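Local atomic coordinates of TSSL (Francisella novicida, PDB entry 4ACK), a protein that probably serves as a core structural component of the type VI secretion apparatus, a protein-transport machine linked to virulence. Residues A[99-110]-A[124-135]. Numbering follows the deposited sequence.
Sequences GGEYVFEITDNI and ISLILHNDFYGK
Gly100 O accepts a hydrogen bond from Lys135 N (2.9 Å), a bent one (134° at the hydrogen) whose donor stands above the carbonyl plane. Two glycines allow it: with no side chain on either, Gly100 CA and Gly134 CA come within 3.5 Å and the backbones meet directly. Gly134, at positive phi, also turns the chain so that the aliphatic part of Lys135 lies over this carbonyl, its CD 4.0 Å from Glu101 CG. Next to the glycines, the Phe132 ring touches Val103 and Phe104, neighbours on the helix; its CE2 meets Val103 CG1 at 3.6 Å and Phe104 CE2 at 3.7 Å, the two rings passing obliquely, while Gly99 O lies at its edge. Ile127 CD1 sits over the rim of one face of Phe132, Gly134 N over the centre of the other, and Ile127 reaches Val103 CG1 tip to tip. Further along, Ile124 CG2 packs on Thr107 OG1 (3.7 Å), a hydroxyl made compatible with apolar surroundings by its bond to Val103 O. A Schellman motif at Asp131 ends helix 118-129 and leads the chain on to Gly100. Segments 99-110 and 124-129 run obliquely antiparallel (139°), with helix 55-79 touching Val103, Ile127 and Phe132, and helix 143-153 touching Thr107.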
loop_
_atom_site.group_PDB
_atom_site.type_symbol
_atom_site.label_atom_id
_atom_site.label_comp_id
_atom_site.label_asym_id
_atom_site.label_seq_id
_atom_site.Cartn_x
_atom_site.Cartn_y
_atom_site.Cartn_z
ATOM N N GLY A 99 8.607 1.204 5.455
ATOM C CA GLY A 99 7.870 0.701 4.276
ATOM C C GLY A 99 8.506 0.760 2.905
ATOM O O GLY A 99 8.335 -0.143 2.104
ATOM N N GLY A 100 9.278 1.808 2.608
ATOM C CA GLY A 100 9.983 1.862 1.324
ATOM C C GLY A 100 10.964 0.692 1.049
ATOM O O GLY A 100 11.233 0.297 -0.130
ATOM N N GLU A 101 11.512 0.159 2.122
ATOM C CA GLU A 101 12.263 -1.134 2.102
ATOM C C GLU A 101 11.412 -2.384 2.359
ATOM O O GLU A 101 11.554 -3.375 1.673
ATOM C CB GLU A 101 13.386 -1.087 3.181
ATOM C CG GLU A 101 14.478 -0.118 2.661
ATOM C CD GLU A 101 15.660 0.130 3.577
ATOM O OE1 GLU A 101 15.606 -0.246 4.777
ATOM O OE2 GLU A 101 16.649 0.724 3.047
ATOM N N TYR A 102 10.574 -2.346 3.382
ATOM C CA TYR A 102 9.909 -3.560 3.830
ATOM C C TYR A 102 8.918 -4.121 2.760
ATOM O O TYR A 102 8.765 -5.347 2.573
ATOM C CB TYR A 102 9.259 -3.338 5.213
ATOM C CG TYR A 102 8.726 -4.632 5.807
ATOM C CD1 TYR A 102 9.516 -5.775 5.865
ATOM C CD2 TYR A 102 7.390 -4.726 6.249
ATOM C CE1 TYR A 102 8.982 -6.989 6.417
ATOM C CE2 TYR A 102 6.867 -5.887 6.768
ATOM C CZ TYR A 102 7.663 -7.021 6.851
ATOM O OH TYR A 102 7.123 -8.172 7.398
ATOM N N VAL A 103 8.302 -3.238 1.983
ATOM C CA VAL A 103 7.460 -3.730 0.844
ATOM C C VAL A 103 8.265 -4.628 -0.075
ATOM O O VAL A 103 7.749 -5.626 -0.598
ATOM C CB VAL A 103 6.856 -2.545 0.054
ATOM C CG1 VAL A 103 6.351 -2.954 -1.353
ATOM C CG2 VAL A 103 5.850 -1.790 0.898
ATOM N N PHE A 104 9.524 -4.282 -0.350
ATOM C CA PHE A 104 10.294 -5.152 -1.263
ATOM C C PHE A 104 10.820 -6.387 -0.563
ATOM O O PHE A 104 10.984 -7.453 -1.188
ATOM C CB PHE A 104 11.389 -4.385 -2.032
ATOM C CG PHE A 104 10.811 -3.290 -2.882
ATOM C CD1 PHE A 104 10.261 -3.582 -4.119
ATOM C CD2 PHE A 104 10.761 -1.974 -2.397
ATOM C CE1 PHE A 104 9.672 -2.576 -4.912
ATOM C CE2 PHE A 104 10.212 -0.973 -3.155
ATOM C CZ PHE A 104 9.661 -1.272 -4.438
ATOM N N GLU A 105 10.940 -6.290 0.748
ATOM C CA GLU A 105 11.133 -7.509 1.528
ATOM C C GLU A 105 9.915 -8.445 1.452
ATOM O O GLU A 105 10.067 -9.641 1.199
ATOM C CB GLU A 105 11.432 -7.230 2.993
ATOM C CG GLU A 105 11.964 -8.516 3.657
ATOM C CD GLU A 105 12.249 -8.309 5.141
ATOM O OE1 GLU A 105 12.706 -7.220 5.487
ATOM O OE2 GLU A 105 11.996 -9.216 5.949
ATOM N N ILE A 106 8.710 -7.915 1.667
ATOM C CA ILE A 106 7.467 -8.695 1.394
ATOM C C ILE A 106 7.456 -9.307 0.004
ATOM O O ILE A 106 7.164 -10.533 -0.167
ATOM C CB ILE A 106 6.230 -7.819 1.586
ATOM C CG1 ILE A 106 6.153 -7.524 3.082
ATOM C CG2 ILE A 106 4.932 -8.515 0.987
ATOM C CD1 ILE A 106 5.123 -6.433 3.490
ATOM N N THR A 107 7.805 -8.493 -0.983
ATOM C CA THR A 107 7.769 -8.921 -2.363
ATOM C C THR A 107 8.769 -10.081 -2.595
ATOM O O THR A 107 8.404 -11.068 -3.239
ATOM C CB THR A 107 8.040 -7.752 -3.314
ATOM O OG1 THR A 107 7.074 -6.684 -3.045
ATOM C CG2 THR A 107 7.970 -8.189 -4.783
ATOM N N ASP A 108 10.012 -9.958 -2.058
ATOM C CA ASP A 108 10.959 -11.077 -2.040
ATOM C C ASP A 108 10.311 -12.349 -1.482
ATOM O O ASP A 108 10.445 -13.390 -2.048
ATOM C CB ASP A 108 12.214 -10.774 -1.175
ATOM C CG ASP A 108 13.087 -9.681 -1.780
ATOM O OD1 ASP A 108 13.088 -9.491 -3.006
ATOM O OD2 ASP A 108 13.732 -8.966 -0.997
ATOM N N ASN A 109 9.659 -12.248 -0.345
ATOM C CA ASN A 109 9.073 -13.408 0.261
ATOM C C ASN A 109 7.999 -14.063 -0.604
ATOM O O ASN A 109 8.120 -15.260 -0.922
ATOM C CB ASN A 109 8.544 -13.071 1.614
ATOM C CG ASN A 109 9.674 -12.712 2.610
ATOM O OD1 ASN A 109 10.855 -12.868 2.297
ATOM N ND2 ASN A 109 9.302 -12.248 3.808
ATOM N N ILE A 110 7.013 -13.288 -1.067
ATOM C CA ILE A 110 5.936 -13.885 -1.889
ATOM C C ILE A 110 6.461 -14.361 -3.206
ATOM O O ILE A 110 5.881 -15.245 -3.816
ATOM C CB ILE A 110 4.747 -12.957 -2.085
ATOM C CG1 ILE A 110 5.023 -11.809 -3.075
ATOM C CG2 ILE A 110 4.279 -12.479 -0.738
ATOM C CD1 ILE A 110 3.731 -10.865 -3.245
ATOM N N ILE A 124 0.509 -6.075 -4.631
ATOM C CA ILE A 124 1.814 -5.510 -5.013
ATOM C C ILE A 124 1.719 -4.930 -6.422
ATOM O O ILE A 124 2.143 -3.824 -6.657
ATOM C CB ILE A 124 3.000 -6.515 -4.961
ATOM C CG1 ILE A 124 3.162 -7.115 -3.559
ATOM C CG2 ILE A 124 4.334 -5.834 -5.426
ATOM C CD1 ILE A 124 3.405 -6.135 -2.471
ATOM N N SER A 125 1.192 -5.706 -7.360
ATOM C CA SER A 125 1.029 -5.246 -8.762
ATOM C C SER A 125 0.289 -3.875 -8.804
ATOM O O SER A 125 0.740 -2.919 -9.455
ATOM C CB SER A 125 0.206 -6.268 -9.545
ATOM O OG SER A 125 0.226 -5.934 -10.907
ATOM N N LEU A 126 -0.788 -3.771 -8.036
ATOM C CA LEU A 126 -1.549 -2.535 -8.000
ATOM C C LEU A 126 -0.749 -1.350 -7.507
ATOM O O LEU A 126 -0.720 -0.332 -8.178
ATOM C CB LEU A 126 -2.851 -2.667 -7.153
ATOM C CG LEU A 126 -3.963 -3.527 -7.848
ATOM C CD1 LEU A 126 -5.025 -3.952 -6.852
ATOM C CD2 LEU A 126 -4.634 -2.831 -9.033
ATOM N N ILE A 127 -0.127 -1.458 -6.325
ATOM C CA ILE A 127 0.652 -0.330 -5.812
ATOM C C ILE A 127 1.782 0.025 -6.781
ATOM O O ILE A 127 2.004 1.215 -6.997
ATOM C CB ILE A 127 1.091 -0.453 -4.356
ATOM C CG1 ILE A 127 2.123 -1.554 -4.174
ATOM C CG2 ILE A 127 -0.121 -0.719 -3.448
ATOM C CD1 ILE A 127 2.992 -1.423 -2.881
ATOM N N LEU A 128 2.365 -0.965 -7.463
ATOM C CA LEU A 128 3.453 -0.715 -8.411
ATOM C C LEU A 128 2.951 -0.062 -9.740
ATOM O O LEU A 128 3.693 0.708 -10.374
ATOM C CB LEU A 128 4.282 -2.002 -8.707
ATOM C CG LEU A 128 5.158 -2.590 -7.543
ATOM C CD1 LEU A 128 5.845 -3.938 -7.928
ATOM C CD2 LEU A 128 6.218 -1.610 -7.083
ATOM N N HIS A 129 1.730 -0.413 -10.175
ATOM C CA HIS A 129 1.112 0.236 -11.317
ATOM C C HIS A 129 0.626 1.591 -10.981
ATOM O O HIS A 129 0.461 2.386 -11.878
ATOM C CB HIS A 129 0.002 -0.610 -11.973
ATOM C CG HIS A 129 0.552 -1.580 -12.965
ATOM N ND1 HIS A 129 0.873 -2.884 -12.638
ATOM C CD2 HIS A 129 0.933 -1.411 -14.252
ATOM C CE1 HIS A 129 1.377 -3.490 -13.701
ATOM N NE2 HIS A 129 1.440 -2.609 -14.689
ATOM N N ASN A 130 0.364 1.846 -9.696
ATOM C CA ASN A 130 0.187 3.219 -9.184
ATOM C C ASN A 130 1.445 3.987 -8.668
ATOM O O ASN A 130 1.324 4.902 -7.837
ATOM C CB ASN A 130 -0.960 3.233 -8.187
ATOM C CG ASN A 130 -2.301 3.005 -8.909
ATOM O OD1 ASN A 130 -2.893 3.974 -9.387
ATOM N ND2 ASN A 130 -2.679 1.727 -9.141
ATOM N N ASP A 131 2.621 3.617 -9.187
ATOM C CA ASP A 131 3.888 4.354 -8.985
ATOM C C ASP A 131 4.402 4.371 -7.560
ATOM O O ASP A 131 4.969 5.387 -7.121
ATOM C CB ASP A 131 3.797 5.768 -9.570
ATOM C CG ASP A 131 3.496 5.720 -11.054
ATOM O OD1 ASP A 131 3.896 4.746 -11.706
ATOM O OD2 ASP A 131 2.832 6.615 -11.566
ATOM N N PHE A 132 4.173 3.276 -6.827
ATOM C CA PHE A 132 4.965 3.039 -5.631
ATOM C C PHE A 132 6.444 2.847 -6.028
ATOM O O PHE A 132 6.779 2.028 -6.894
ATOM C CB PHE A 132 4.479 1.828 -4.835
ATOM C CG PHE A 132 5.203 1.641 -3.528
ATOM C CD1 PHE A 132 4.945 2.477 -2.432
ATOM C CD2 PHE A 132 6.183 0.665 -3.409
ATOM C CE1 PHE A 132 5.608 2.294 -1.207
ATOM C CE2 PHE A 132 6.897 0.492 -2.217
ATOM C CZ PHE A 132 6.583 1.283 -1.097
ATOM N N TYR A 133 7.295 3.619 -5.381
ATOM C CA TYR A 133 8.756 3.626 -5.637
ATOM C C TYR A 133 9.556 3.103 -4.433
ATOM O O TYR A 133 10.564 2.427 -4.603
ATOM C CB TYR A 133 9.245 5.040 -5.958
ATOM C CG TYR A 133 8.617 5.624 -7.190
ATOM C CD1 TYR A 133 8.365 4.833 -8.315
ATOM C CD2 TYR A 133 8.250 6.959 -7.234
ATOM C CE1 TYR A 133 7.774 5.386 -9.464
ATOM C CE2 TYR A 133 7.673 7.508 -8.394
ATOM C CZ TYR A 133 7.448 6.709 -9.491
ATOM O OH TYR A 133 6.856 7.237 -10.612
ATOM N N GLY A 134 9.071 3.410 -3.245
ATOM C CA GLY A 134 9.715 3.071 -2.003
ATOM C C GLY A 134 11.168 3.481 -2.071
ATOM O O GLY A 134 11.459 4.624 -2.406
ATOM N N LYS A 135 12.073 2.536 -1.828
ATOM C CA LYS A 135 13.536 2.832 -1.655
ATOM C C LYS A 135 14.099 3.244 -2.983
ATOM O O LYS A 135 15.202 3.796 -3.087
ATOM C CB LYS A 135 14.279 1.597 -1.080
ATOM C CG LYS A 135 14.266 0.399 -2.034
ATOM C CD LYS A 135 14.586 -0.854 -1.223
ATOM C CE LYS A 135 15.542 -1.770 -1.954
ATOM N NZ LYS A 135 15.517 -3.204 -1.385
#